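Local coordinates for polysaccharide deacetylase-like protein (Bacillus anthracis, PDB 4V33), which is a putative zinc-dependent polysaccharide deacetylase, required together with a second such protein for osmotic stability and maintenance of cell shape, at residues L147-I152 and A168-Q173; Y176-G181 and D224-V229; E188-I193 and P199-F204; N210-F215 and T247-E252; A269-P272 and N276-E279. All coordinates share one frame; numbering follows the deposited sequence. Where two conformers were deposited one is given.

Contact 1: residues L147-I152 and A168-Q173. With ACT (acetate ion), chain C.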
# COMPACT_ATOMS: atom_id res chain seq x y z
N LEU A 147 5.53 -7.35 0.14
CA LEU A 147 6.59 -8.33 -0.10
C LEU A 147 7.77 -8.12 0.82
O LEU A 147 8.16 -6.99 1.10
CB LEU A 147 7.07 -8.22 -1.54
CG LEU A 147 6.05 -8.57 -2.63
CD1 LEU A 147 6.52 -8.08 -4.00
CD2 LEU A 147 5.87 -10.08 -2.65
N MET A 148 8.36 -9.23 1.28
CA MET A 148 9.55 -9.18 2.12
C MET A 148 10.73 -9.88 1.45
O MET A 148 10.71 -11.11 1.27
CB MET A 148 9.27 -9.82 3.47
CG MET A 148 10.52 -9.87 4.36
SD MET A 148 10.20 -10.60 5.97
CE MET A 148 9.54 -12.19 5.48
N TYR A 149 11.73 -9.09 1.08
CA TYR A 149 13.01 -9.58 0.60
C TYR A 149 14.10 -9.34 1.63
O TYR A 149 13.93 -8.52 2.54
CB TYR A 149 13.42 -8.85 -0.67
CG TYR A 149 12.57 -9.16 -1.88
CD1 TYR A 149 12.88 -10.26 -2.70
CD2 TYR A 149 11.49 -8.37 -2.24
CE1 TYR A 149 12.14 -10.55 -3.81
CE2 TYR A 149 10.73 -8.66 -3.36
CZ TYR A 149 11.06 -9.74 -4.15
OH TYR A 149 10.30 -10.01 -5.25
N HIS A 150 15.20 -10.08 1.51
CA HIS A 150 16.39 -9.84 2.32
C HIS A 150 17.59 -9.56 1.42
O HIS A 150 17.78 -8.42 1.00
CB HIS A 150 16.64 -11.01 3.26
CG HIS A 150 15.72 -11.02 4.44
ND1 HIS A 150 14.41 -11.44 4.35
CD2 HIS A 150 15.91 -10.62 5.72
CE1 HIS A 150 13.84 -11.33 5.54
NE2 HIS A 150 14.72 -10.82 6.38
N ALA A 151 18.38 -10.58 1.11
CA ALA A 151 19.54 -10.41 0.24
C ALA A 151 19.13 -10.54 -1.22
O ALA A 151 18.32 -11.40 -1.57
CB ALA A 151 20.60 -11.44 0.57
N ILE A 152 19.64 -9.64 -2.06
CA ILE A 152 19.51 -9.77 -3.52
C ILE A 152 20.92 -10.00 -4.06
O ILE A 152 21.67 -9.06 -4.30
CB ILE A 152 18.88 -8.54 -4.16
CG1 ILE A 152 17.53 -8.21 -3.49
CG2 ILE A 152 18.69 -8.77 -5.66
CD1 ILE A 152 16.47 -9.30 -3.65
N ALA A 168 18.87 -11.98 -11.01
CA ALA A 168 18.08 -12.42 -12.16
C ALA A 168 16.63 -12.75 -11.78
O ALA A 168 15.69 -12.32 -12.44
CB ALA A 168 18.73 -13.61 -12.86
N ASN A 169 16.45 -13.52 -10.71
CA ASN A 169 15.09 -13.84 -10.27
C ASN A 169 14.35 -12.63 -9.72
O ASN A 169 13.14 -12.48 -9.94
CB ASN A 169 15.09 -15.00 -9.28
CG ASN A 169 15.39 -16.33 -9.95
OD1 ASN A 169 15.27 -16.45 -11.18
ND2 ASN A 169 15.76 -17.33 -9.17
N PHE A 170 15.07 -11.75 -9.02
CA PHE A 170 14.46 -10.51 -8.56
C PHE A 170 13.95 -9.69 -9.74
O PHE A 170 12.83 -9.19 -9.73
CB PHE A 170 15.43 -9.67 -7.72
CG PHE A 170 14.87 -8.35 -7.29
CD1 PHE A 170 13.85 -8.30 -6.35
CD2 PHE A 170 15.30 -7.17 -7.87
CE1 PHE A 170 13.29 -7.09 -5.96
CE2 PHE A 170 14.75 -5.94 -7.49
CZ PHE A 170 13.74 -5.90 -6.53
N GLU A 171 14.77 -9.58 -10.78
CA GLU A 171 14.36 -8.85 -11.97
C GLU A 171 13.12 -9.47 -12.60
O GLU A 171 12.22 -8.76 -13.04
CB GLU A 171 15.50 -8.75 -12.99
CG GLU A 171 15.11 -7.95 -14.23
CD GLU A 171 16.29 -7.62 -15.12
OE1 GLU A 171 17.44 -7.63 -14.64
OE2 GLU A 171 16.05 -7.35 -16.32
N ALA A 172 13.06 -10.80 -12.64
CA ALA A 172 11.93 -11.49 -13.26
C ALA A 172 10.65 -11.22 -12.46
O ALA A 172 9.58 -11.06 -13.04
CB ALA A 172 12.19 -12.99 -13.36
N GLN A 173 10.78 -11.16 -11.14
CA GLN A 173 9.65 -10.87 -10.26
C GLN A 173 9.16 -9.43 -10.44
O GLN A 173 7.96 -9.18 -10.56
CB GLN A 173 10.03 -11.17 -8.81
CG GLN A 173 10.20 -12.67 -8.57
CD GLN A 173 11.05 -12.98 -7.34
OE1 GLN A 173 11.25 -12.14 -6.46
NE2 GLN A 173 11.55 -14.21 -7.28
C ACT C . 13.57 -9.79 9.82
O ACT C . 14.10 -9.34 8.77
OXT ACT C . 14.32 -10.28 10.71
CH3 ACT C . 12.09 -9.75 10.01

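Contact 2: residues Y176-G181 and D224-V229. With EDO (1,2-ethanediol), chain G; ACT (acetate ion), chain E.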
# COMPACT_ATOMS: atom_id res chain seq x y z
N TYR A 176 7.41 -9.05 -13.65
CA TYR A 176 6.03 -9.52 -13.53
C TYR A 176 5.12 -8.38 -13.04
O TYR A 176 4.03 -8.18 -13.58
CB TYR A 176 5.91 -10.76 -12.63
CG TYR A 176 4.49 -11.27 -12.53
CD1 TYR A 176 3.63 -10.77 -11.56
CD2 TYR A 176 4.00 -12.21 -13.42
CE1 TYR A 176 2.32 -11.21 -11.48
CE2 TYR A 176 2.69 -12.66 -13.34
CZ TYR A 176 1.86 -12.15 -12.36
OH TYR A 176 0.55 -12.58 -12.27
N LEU A 177 5.57 -7.64 -12.04
CA LEU A 177 4.79 -6.51 -11.55
C LEU A 177 4.59 -5.47 -12.65
O LEU A 177 3.48 -4.93 -12.84
CB LEU A 177 5.49 -5.88 -10.34
CG LEU A 177 5.67 -6.80 -9.14
CD1 LEU A 177 6.28 -6.03 -7.97
CD2 LEU A 177 4.34 -7.40 -8.73
N LYS A 178 5.66 -5.19 -13.39
CA LYS A 178 5.63 -4.21 -14.48
C LYS A 178 4.66 -4.62 -15.57
O LYS A 178 3.88 -3.80 -16.06
CB LYS A 178 7.02 -4.03 -15.08
CG LYS A 178 7.11 -3.04 -16.24
CD LYS A 178 8.56 -2.86 -16.68
CE LYS A 178 8.65 -1.87 -17.85
NZ LYS A 178 10.06 -1.61 -18.25
N ASP A 179 4.70 -5.90 -15.94
CA ASP A 179 3.87 -6.41 -17.03
C ASP A 179 2.40 -6.61 -16.68
O ASP A 179 1.57 -6.78 -17.57
CB ASP A 179 4.45 -7.73 -17.55
CG ASP A 179 5.77 -7.55 -18.26
OD1 ASP A 179 6.12 -6.39 -18.56
OD2 ASP A 179 6.45 -8.57 -18.50
N ASN A 180 2.08 -6.59 -15.39
CA ASN A 180 0.72 -6.93 -14.96
C ASN A 180 -0.00 -5.80 -14.26
O ASN A 180 -1.01 -6.02 -13.60
CB ASN A 180 0.72 -8.20 -14.11
CG ASN A 180 0.92 -9.44 -14.95
OD1 ASN A 180 -0.04 -9.96 -15.54
ND2 ASN A 180 2.16 -9.89 -15.06
N GLY A 181 0.52 -4.59 -14.41
CA GLY A 181 -0.20 -3.40 -14.01
C GLY A 181 -0.25 -3.13 -12.52
O GLY A 181 -1.14 -2.43 -12.05
N ASP A 224 8.87 5.21 -18.92
CA ASP A 224 7.77 6.17 -18.98
C ASP A 224 6.47 5.68 -18.35
O ASP A 224 5.63 6.48 -17.94
CB ASP A 224 7.52 6.62 -20.42
CG ASP A 224 8.70 7.35 -21.02
OD1 ASP A 224 9.63 7.70 -20.27
OD2 ASP A 224 8.69 7.58 -22.25
N THR A 225 6.29 4.36 -18.29
CA THR A 225 5.07 3.79 -17.72
C THR A 225 5.28 3.24 -16.31
O THR A 225 4.46 3.46 -15.41
CB THR A 225 4.51 2.67 -18.63
OG1 THR A 225 5.51 1.68 -18.85
CG2 THR A 225 4.08 3.25 -19.97
N PHE A 226 6.40 2.55 -16.10
CA PHE A 226 6.67 1.87 -14.84
C PHE A 226 7.50 2.75 -13.91
O PHE A 226 8.65 3.09 -14.22
CB PHE A 226 7.40 0.55 -15.13
CG PHE A 226 7.57 -0.35 -13.94
CD1 PHE A 226 6.47 -0.87 -13.28
CD2 PHE A 226 8.84 -0.73 -13.52
CE1 PHE A 226 6.63 -1.73 -12.18
CE2 PHE A 226 9.01 -1.58 -12.43
CZ PHE A 226 7.90 -2.09 -11.77
N LYS A 227 6.92 3.14 -12.77
CA LYS A 227 7.59 4.00 -11.80
C LYS A 227 7.79 3.24 -10.49
O LYS A 227 6.98 3.35 -9.57
CB LYS A 227 6.76 5.26 -11.53
CG LYS A 227 6.39 6.03 -12.78
CD LYS A 227 7.62 6.44 -13.58
CE LYS A 227 7.23 7.37 -14.73
NZ LYS A 227 8.40 7.73 -15.58
N PRO A 228 8.85 2.44 -10.42
CA PRO A 228 9.00 1.59 -9.24
C PRO A 228 9.47 2.36 -8.02
O PRO A 228 10.25 3.31 -8.13
CB PRO A 228 10.08 0.59 -9.66
CG PRO A 228 10.92 1.38 -10.64
CD PRO A 228 9.94 2.24 -11.40
N VAL A 229 8.97 1.94 -6.86
CA VAL A 229 9.47 2.40 -5.57
C VAL A 229 9.56 1.20 -4.64
O VAL A 229 8.96 0.15 -4.90
CB VAL A 229 8.58 3.49 -4.93
CG1 VAL A 229 8.62 4.77 -5.76
CG2 VAL A 229 7.16 2.98 -4.77
C1 EDO G . 3.60 1.41 -12.04
O1 EDO G . 4.17 2.71 -12.24
C2 EDO G . 4.42 0.64 -11.01
O2 EDO G . 4.44 1.35 -9.77
C ACT E . -2.19 -10.47 -11.73
O ACT E . -1.14 -10.74 -11.13
OXT ACT E . -2.88 -9.55 -11.24
CH3 ACT E . -2.61 -11.20 -12.98

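Contact 3: residues E188-I193 and P199-F204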
# COMPACT_ATOMS: atom_id res chain seq x y z
N GLU A 188 4.72 6.49 2.42
CA GLU A 188 4.36 7.88 2.18
C GLU A 188 3.07 8.00 1.36
O GLU A 188 2.41 9.05 1.38
CB GLU A 188 5.49 8.62 1.46
CG GLU A 188 6.77 8.72 2.26
CD GLU A 188 7.68 7.52 2.10
OE1 GLU A 188 7.27 6.52 1.46
OE2 GLU A 188 8.82 7.59 2.61
N ARG A 189 2.71 6.94 0.65
CA ARG A 189 1.49 6.92 -0.15
C ARG A 189 0.48 5.92 0.39
O ARG A 189 -0.31 5.37 -0.37
CB ARG A 189 1.80 6.61 -1.61
CG ARG A 189 2.48 7.74 -2.34
CD ARG A 189 2.62 7.39 -3.82
NE ARG A 189 1.34 7.40 -4.51
CZ ARG A 189 1.16 6.98 -5.76
NH1 ARG A 189 2.18 6.50 -6.45
NH2 ARG A 189 -0.05 7.05 -6.32
N TRP A 190 0.50 5.68 1.70
CA TRP A 190 -0.47 4.77 2.31
C TRP A 190 -1.90 5.21 1.99
O TRP A 190 -2.79 4.38 1.76
CB TRP A 190 -0.29 4.69 3.83
CG TRP A 190 -1.21 3.67 4.41
CD1 TRP A 190 -2.29 3.89 5.22
CD2 TRP A 190 -1.14 2.26 4.21
NE1 TRP A 190 -2.90 2.69 5.52
CE2 TRP A 190 -2.21 1.68 4.91
CE3 TRP A 190 -0.28 1.42 3.48
CZ2 TRP A 190 -2.44 0.30 4.92
CZ3 TRP A 190 -0.50 0.06 3.49
CH2 TRP A 190 -1.58 -0.48 4.21
N GLY A 191 -2.11 6.52 1.96
CA GLY A 191 -3.42 7.08 1.66
C GLY A 191 -3.92 6.81 0.25
O GLY A 191 -5.07 7.12 -0.06
N ASP A 192 -3.07 6.22 -0.59
CA ASP A 192 -3.43 5.97 -1.98
C ASP A 192 -3.73 4.50 -2.30
O ASP A 192 -3.96 4.16 -3.47
CB ASP A 192 -2.32 6.44 -2.93
CG ASP A 192 -2.15 7.95 -2.93
OD1 ASP A 192 -3.10 8.68 -2.56
OD2 ASP A 192 -1.05 8.40 -3.31
N ILE A 193 -3.71 3.63 -1.30
CA ILE A 193 -3.88 2.19 -1.59
C ILE A 193 -5.19 1.84 -2.30
O ILE A 193 -5.23 0.87 -3.06
CB ILE A 193 -3.70 1.30 -0.34
CG1 ILE A 193 -4.70 1.68 0.75
CG2 ILE A 193 -2.26 1.38 0.17
CD1 ILE A 193 -4.79 0.65 1.87
N PRO A 199 -2.34 -2.24 -5.87
CA PRO A 199 -1.29 -1.72 -4.98
C PRO A 199 -0.42 -2.85 -4.43
O PRO A 199 -0.92 -3.94 -4.15
CB PRO A 199 -2.09 -1.09 -3.83
CG PRO A 199 -3.41 -1.83 -3.84
CD PRO A 199 -3.69 -2.02 -5.31
N ILE A 200 0.87 -2.58 -4.29
CA ILE A 200 1.79 -3.56 -3.72
C ILE A 200 2.99 -2.82 -3.12
O ILE A 200 3.40 -1.77 -3.63
CB ILE A 200 2.24 -4.59 -4.79
CG1 ILE A 200 3.04 -5.73 -4.15
CG2 ILE A 200 3.02 -3.92 -5.93
CD1 ILE A 200 3.10 -6.98 -5.04
N PHE A 201 3.51 -3.36 -2.02
CA PHE A 201 4.67 -2.78 -1.35
C PHE A 201 5.84 -3.75 -1.45
O PHE A 201 5.77 -4.86 -0.92
CB PHE A 201 4.37 -2.52 0.13
CG PHE A 201 3.52 -1.30 0.36
CD1 PHE A 201 2.21 -1.26 -0.07
CD2 PHE A 201 4.04 -0.20 1.01
CE1 PHE A 201 1.42 -0.13 0.13
CE2 PHE A 201 3.26 0.93 1.23
CZ PHE A 201 1.96 0.96 0.78
N VAL A 202 6.90 -3.34 -2.13
CA VAL A 202 8.13 -4.11 -2.15
C VAL A 202 8.99 -3.62 -0.99
O VAL A 202 9.29 -2.43 -0.90
CB VAL A 202 8.89 -3.92 -3.47
CG1 VAL A 202 10.19 -4.72 -3.47
CG2 VAL A 202 8.00 -4.31 -4.67
N THR A 203 9.36 -4.54 -0.09
CA THR A 203 10.21 -4.17 1.05
C THR A 203 11.42 -5.09 1.17
O THR A 203 11.37 -6.27 0.79
CB THR A 203 9.46 -4.14 2.43
OG1 THR A 203 9.31 -5.47 2.95
CG2 THR A 203 8.09 -3.47 2.30
N PHE A 204 12.49 -4.53 1.74
CA PHE A 204 13.75 -5.23 1.98
C PHE A 204 14.13 -5.06 3.43
O PHE A 204 14.03 -3.95 3.97
CB PHE A 204 14.86 -4.61 1.13
CG PHE A 204 14.62 -4.70 -0.34
CD1 PHE A 204 13.92 -3.69 -0.98
CD2 PHE A 204 15.08 -5.78 -1.07
CE1 PHE A 204 13.68 -3.75 -2.35
CE2 PHE A 204 14.84 -5.84 -2.45
CZ PHE A 204 14.14 -4.83 -3.09

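Contact 4: residues N210-F215 and T247-E252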
# COMPACT_ATOMS: atom_id res chain seq x y z
N ASN A 210 24.23 -5.60 -0.75
CA ASN A 210 23.74 -6.22 -1.98
C ASN A 210 22.39 -5.67 -2.44
O ASN A 210 21.99 -5.89 -3.58
CB ASN A 210 23.70 -7.75 -1.88
CG ASN A 210 22.74 -8.25 -0.81
OD1 ASN A 210 21.57 -7.86 -0.77
ND2 ASN A 210 23.24 -9.10 0.09
N ASN A 211 21.69 -4.94 -1.58
CA ASN A 211 20.44 -4.33 -2.00
C ASN A 211 20.66 -3.26 -3.07
O ASN A 211 19.71 -2.85 -3.75
CB ASN A 211 19.64 -3.79 -0.82
CG ASN A 211 18.93 -4.89 -0.03
OD1 ASN A 211 18.03 -4.60 0.76
ND2 ASN A 211 19.32 -6.14 -0.22
N MET A 212 21.90 -2.82 -3.25
CA MET A 212 22.22 -1.98 -4.41
C MET A 212 21.93 -2.72 -5.73
O MET A 212 21.65 -2.07 -6.74
CB MET A 212 23.66 -1.47 -4.37
CG MET A 212 23.92 -0.43 -3.29
SD MET A 212 22.98 1.10 -3.56
CE MET A 212 23.97 1.88 -4.83
N ASN A 213 22.00 -4.05 -5.71
CA ASN A 213 21.59 -4.82 -6.89
C ASN A 213 20.11 -4.65 -7.20
O ASN A 213 19.72 -4.53 -8.37
CB ASN A 213 21.90 -6.31 -6.72
CG ASN A 213 23.38 -6.60 -6.63
OD1 ASN A 213 24.20 -5.91 -7.25
ND2 ASN A 213 23.74 -7.62 -5.86
N ALA A 214 19.28 -4.65 -6.16
CA ALA A 214 17.85 -4.42 -6.33
C ALA A 214 17.59 -3.02 -6.87
O ALA A 214 16.79 -2.83 -7.78
CB ALA A 214 17.10 -4.63 -5.02
N PHE A 215 18.29 -2.04 -6.30
CA PHE A 215 18.23 -0.66 -6.78
C PHE A 215 18.52 -0.57 -8.28
O PHE A 215 17.75 0.03 -9.04
CB PHE A 215 19.23 0.17 -5.95
CG PHE A 215 19.39 1.59 -6.42
CD1 PHE A 215 18.30 2.41 -6.63
CD2 PHE A 215 20.67 2.11 -6.61
CE1 PHE A 215 18.46 3.72 -7.04
CE2 PHE A 215 20.84 3.42 -7.02
CZ PHE A 215 19.73 4.23 -7.24
N THR A 247 26.50 5.45 3.52
CA THR A 247 25.79 6.71 3.49
C THR A 247 25.57 7.14 2.04
O THR A 247 24.48 7.56 1.68
CB THR A 247 26.55 7.79 4.27
OG1 THR A 247 26.53 7.46 5.67
CG2 THR A 247 25.91 9.16 4.07
N SER A 248 26.60 7.00 1.21
CA SER A 248 26.47 7.37 -0.20
C SER A 248 25.47 6.47 -0.94
O SER A 248 24.73 6.96 -1.79
CB SER A 248 27.82 7.39 -0.91
OG SER A 248 28.44 6.12 -0.91
N ASP A 249 25.43 5.18 -0.60
CA ASP A 249 24.45 4.27 -1.20
C ASP A 249 23.04 4.73 -0.87
O ASP A 249 22.17 4.81 -1.74
CB ASP A 249 24.59 2.84 -0.65
CG ASP A 249 25.85 2.15 -1.13
OD1 ASP A 249 26.39 2.53 -2.18
OD2 ASP A 249 26.28 1.20 -0.45
N ILE A 250 22.80 5.01 0.40
CA ILE A 250 21.49 5.44 0.85
C ILE A 250 21.07 6.74 0.16
O ILE A 250 19.93 6.89 -0.27
CB ILE A 250 21.46 5.61 2.38
CG1 ILE A 250 21.51 4.23 3.04
CG2 ILE A 250 20.21 6.37 2.82
CD1 ILE A 250 21.75 4.27 4.53
N LYS A 251 22.00 7.68 0.04
CA LYS A 251 21.68 8.95 -0.60
C LYS A 251 21.32 8.74 -2.08
O LYS A 251 20.39 9.36 -2.58
CB LYS A 251 22.82 9.96 -0.42
CG LYS A 251 22.83 10.59 0.98
CD LYS A 251 24.06 11.47 1.20
CE LYS A 251 23.88 12.40 2.39
NZ LYS A 251 23.59 11.67 3.65
N GLU A 252 22.03 7.84 -2.75
CA GLU A 252 21.72 7.53 -4.14
C GLU A 252 20.33 6.90 -4.25
O GLU A 252 19.54 7.26 -5.13
CB GLU A 252 22.78 6.59 -4.71
CG GLU A 252 22.71 6.37 -6.21
CD GLU A 252 23.88 5.55 -6.73
OE1 GLU A 252 24.88 5.41 -6.01
OE2 GLU A 252 23.79 5.05 -7.87

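Contact 5: residues A269-P272 and N276-E279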
# COMPACT_ATOMS: atom_id res chain seq x y z
N ALA A 269 17.18 -5.54 17.16
CA ALA A 269 16.89 -6.02 18.50
C ALA A 269 15.71 -6.98 18.54
O ALA A 269 14.72 -6.81 17.83
CB ALA A 269 16.61 -4.84 19.42
N ASP A 270 15.80 -7.97 19.43
CA ASP A 270 14.68 -8.86 19.70
C ASP A 270 13.76 -8.09 20.63
O ASP A 270 13.92 -8.13 21.85
CB ASP A 270 15.20 -10.14 20.36
CG ASP A 270 14.12 -11.19 20.52
OD1 ASP A 270 12.99 -10.99 20.03
OD2 ASP A 270 14.42 -12.24 21.15
N LEU A 271 12.83 -7.34 20.05
CA LEU A 271 12.10 -6.33 20.82
C LEU A 271 11.38 -6.79 22.10
O LEU A 271 11.42 -6.08 23.09
CB LEU A 271 11.17 -5.54 19.90
CG LEU A 271 11.91 -4.68 18.88
CD1 LEU A 271 10.96 -4.15 17.82
CD2 LEU A 271 12.61 -3.52 19.59
N PRO A 272 10.73 -7.97 22.08
CA PRO A 272 10.09 -8.39 23.34
C PRO A 272 11.07 -8.64 24.48
O PRO A 272 10.64 -8.68 25.64
CB PRO A 272 9.41 -9.71 22.95
CG PRO A 272 9.12 -9.55 21.50
CD PRO A 272 10.32 -8.83 20.96
N ASN A 276 15.61 -1.21 26.27
CA ASN A 276 16.05 0.09 25.77
C ASN A 276 15.27 0.54 24.54
O ASN A 276 15.82 0.70 23.44
CB ASN A 276 17.58 0.14 25.56
CG ASN A 276 18.08 -0.89 24.56
OD1 ASN A 276 17.55 -2.00 24.46
ND2 ASN A 276 19.11 -0.53 23.81
N TYR A 277 13.97 0.75 24.74
CA TYR A 277 13.09 1.06 23.63
C TYR A 277 13.41 2.42 23.00
O TYR A 277 13.32 2.56 21.78
CB TYR A 277 11.62 0.94 24.05
CG TYR A 277 11.20 -0.50 24.29
CD1 TYR A 277 11.12 -1.39 23.23
CD2 TYR A 277 10.91 -0.96 25.57
CE1 TYR A 277 10.75 -2.71 23.43
CE2 TYR A 277 10.53 -2.29 25.78
CZ TYR A 277 10.45 -3.16 24.70
OH TYR A 277 10.09 -4.49 24.87
N GLU A 278 13.79 3.41 23.81
CA GLU A 278 14.13 4.70 23.22
C GLU A 278 15.32 4.56 22.28
O GLU A 278 15.30 5.06 21.16
CB GLU A 278 14.39 5.76 24.29
CG GLU A 278 13.14 6.19 25.02
CD GLU A 278 13.31 7.49 25.79
OE1 GLU A 278 14.26 8.25 25.48
OE2 GLU A 278 12.49 7.74 26.69
N GLU A 279 16.35 3.85 22.72
CA GLU A 279 17.52 3.66 21.88
C GLU A 279 17.20 2.87 20.60
O GLU A 279 17.62 3.25 19.51
CB GLU A 279 18.66 2.98 22.65
CG GLU A 279 19.91 2.82 21.82
CD GLU A 279 21.10 2.34 22.61
OE1 GLU A 279 20.95 2.06 23.83
OE2 GLU A 279 22.19 2.23 22.01

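Contact 1: residues L147-I152 and A168-Q173
Y149 carries CG anti to its carbonyl carbon (chi1 -69°) and F170 carries CG anti to its backbone N (chi1 177°), and with these torsions the two rings meet between strand 146-149 and helix 167-179. The junction belongs to the (beta/alpha) barrel-like deacetylase fold, whose parallel strands are backed by outer helices. The pair is T-shaped: the edge of F170 is directed at the face of Y149, the centroids lie 5.2 Å apart and the planes stand at 86°. F170 CD1 comes within 3.8 Å of Y149 CE1. I152 adds its CD1 to the same phenylalanine, 3.9 Å from F170 CD1, its side chain running at about a right angle to that of F170. A214 and V217 of helix 211-221 also touch F170, so this ring lies where two helices and the strand end converge. Away from this contact, H150 NE2 donates to O of an acetate ion at 2.9 Å; the ion, probably from the crystallisation liquor, is also bonded to F303 N. All four residues that touch are buried, and the phenol is satisfied by an amide: Y149 OH donates to Q173 OE1 at 2.6 Å, amide and ring nearly coplanar.

Contact 2: residues Y176-G181 and D224-V229
L177, in the last turn of helix 167-179, is the first to approach F226 of the loop 224-229: its backbone C lies 4.3 Å from F226 CE1, and its side chain also packs on I200 and V202 of strand 199-206.

K178 carries most of the contact. Its CG is anti to the backbone N (chi1 179°) and the rest of the chain is fully extended, which lays the methylenes across one face of F226. The evidence for a CH-pi interaction is direct: CB sits 3.6 Å from the centroid of the F226 ring and 10° off its normal, and K178 CG is 3.6 Å from F226 CG. In the alternating beta/alpha fold of the deacetylase domain, this joins the C-terminal end of one outer helix to the loop leading from helix 211-221 into strand 230-234. Beyond CD the lysine leaves the ring, CE reaching F226 CB, and NZ is taken up by the L221 carbonyl and by a salt bridge to D223. D223 also accepts from F226 N. An ethanediol, probably from the crystallisation liquor, brings C2 within 3.4 Å of F226 CD1 and receives K227 N at O1.

N180 follows the helix. Its ND2 donates to Y176 O at 2.9 Å in a nearly straight bond of 166°, which folds the amide back over the Y176 ring. Y176 OH donates to an acetate ion, likewise probably from the liquor.

Contact 3: residues E188-I193 and P199-F204
F201 and W190 meet at the far end of the phenylalanine side chain, which can be followed outward from strand 199-206. CB points toward segment 188-193, and CG is anti to the carbonyl carbon (chi1 -77°), a torsion that carries the ring away from the strand and up to the 3-10 turn. The contact is made by the outer ring atoms. F201 CE1 meets I193 CG2 at 4.0 Å, the methyl arriving at the ring edge and in its plane, and has W190 CZ3 as a second partner at 3.9 Å. CZ, the tip, comes to 3.5 Å from W190 CE3. The two aromatic planes stand at 56° with centroids 5.6 Å apart, an oblique pair in which F201 CZ lies at the edge of the indole, near its plane.

This is the link between two neighbouring parallel strands of the deacetylase barrel: strand 183-185 precedes the 3-10 turn and strand 199-206 follows it, so the crossover is made through a short turn and loop. F187 meets the F201 ring from elsewhere in this connection, and F320 and F329 meet the indole.

I193 also packs inside its own turn, with CD1 3.9 Å above the W190 plane. Its carbonyl O lies 3.3 Å from P199 CG and accepts a hydrogen bond from Q142 NE2. Within the turn R189 and D192 form a salt bridge, R189 NE donating to D192 OD2 at 2.9 Å, almost straight at 172°, in the guanidinium plane and to the anti lone pair of the carboxylate.

Contact 4: residues N210-F215 and T247-E252
M212 reaches helix 247-255 by a bent chain: CG is anti to the carbonyl carbon (chi1 -71°), and further bends at chi2 and chi3 curl the thioether over D249. In this shape SD lies 3.8 Å from D249 CB, and the terminal CE touches both carboxylates, 3.6 Å from D249 OD1 and 3.8 Å from E252 OE1. F215, one turn later, differs in its first torsion, with CG anti to the backbone N, which swings its ring toward E252. The glutamate is extended beyond CG and runs at about a right angle to the phenylalanine. Its OE2 approaches the ring edge in plane, 3.5 Å from F215 CE2, with the carboxylate turned 83° from the ring, and its CG lies 3.6 Å from the same CE2.

These are two outer helices of the deacetylase fold; the short segments run nearly parallel, at 23°, with axes 11.3 Å apart. M253 touches both M212 and F215 from the second helix. No hydrogen bond joins the two segments, and the buried D249 has its charge met outside them, by K209. The carboxylate at the F215 rim faces ring hydrogens, which carry a slight positive charge, so the approach is probably mildly favourable electrostatically.

Contact 5: residues A269-P272 and N276-E279
The turn leading into helix 277-292 follows the stretch of the deacetylase domain that supplies H264 and H268 to the zinc ion, and Y277 in the first turn of that helix ties back to the turn at L271. Y277 OH donates to L271 O at 2.7 Å, with a C=O...O angle of 148° and the hydroxyl tilted 29° from the carbonyl plane. CG of the tyrosine is anti to its carbonyl carbon (chi1 -70°), a torsion that carries the ring across to the 3-10 turn begun by L271 and P272. The apolar part is slighter: L271 CD2 is 4.3 Å from Y277 CE1. K309 and E313 of helix 308-315 touch the tyrosine as well, and V310 touches both L271 and P272, so this helix packs against both partners.

N276, at the N-cap position, sends ND2 to E279 OE1 at 3.2 Å, a bond between side chains that does not cap the helix. Just upstream of L271, D270 is the centre of an inverse gamma turn and its OD1 is bonded to H305. With the L271 side chain about 10 Å from the zinc ion, this turn follows closely after the His-x-x-x-His metal motif typical of polysaccharide deacetylases.

Along the chain contact 1 comes first, and contact 3 falls within the span that contact 2 closes; contacts 2 and 4 interleave, and contact 5 follows. Contacts 1 and 2 use successive parts of helix 167-179, their centres 15 Å apart. Strands 146-149 and 199-206 are sheet neighbours, with a probable hydrogen bond from L147 N to F201 O. Contact 4 meets both: N210 and N213 make probable hydrogen bonds to I152, and A214 packs on F204. Contacts 1 and 3 join the sheet to a helix and a turn, contact 2 a helix to a loop, contact 4 two helices. Contact 5 lies 26 Å from contact 4 between centres; contacts 1 and 5 both come within about 10 to 11 Å of the zinc ion.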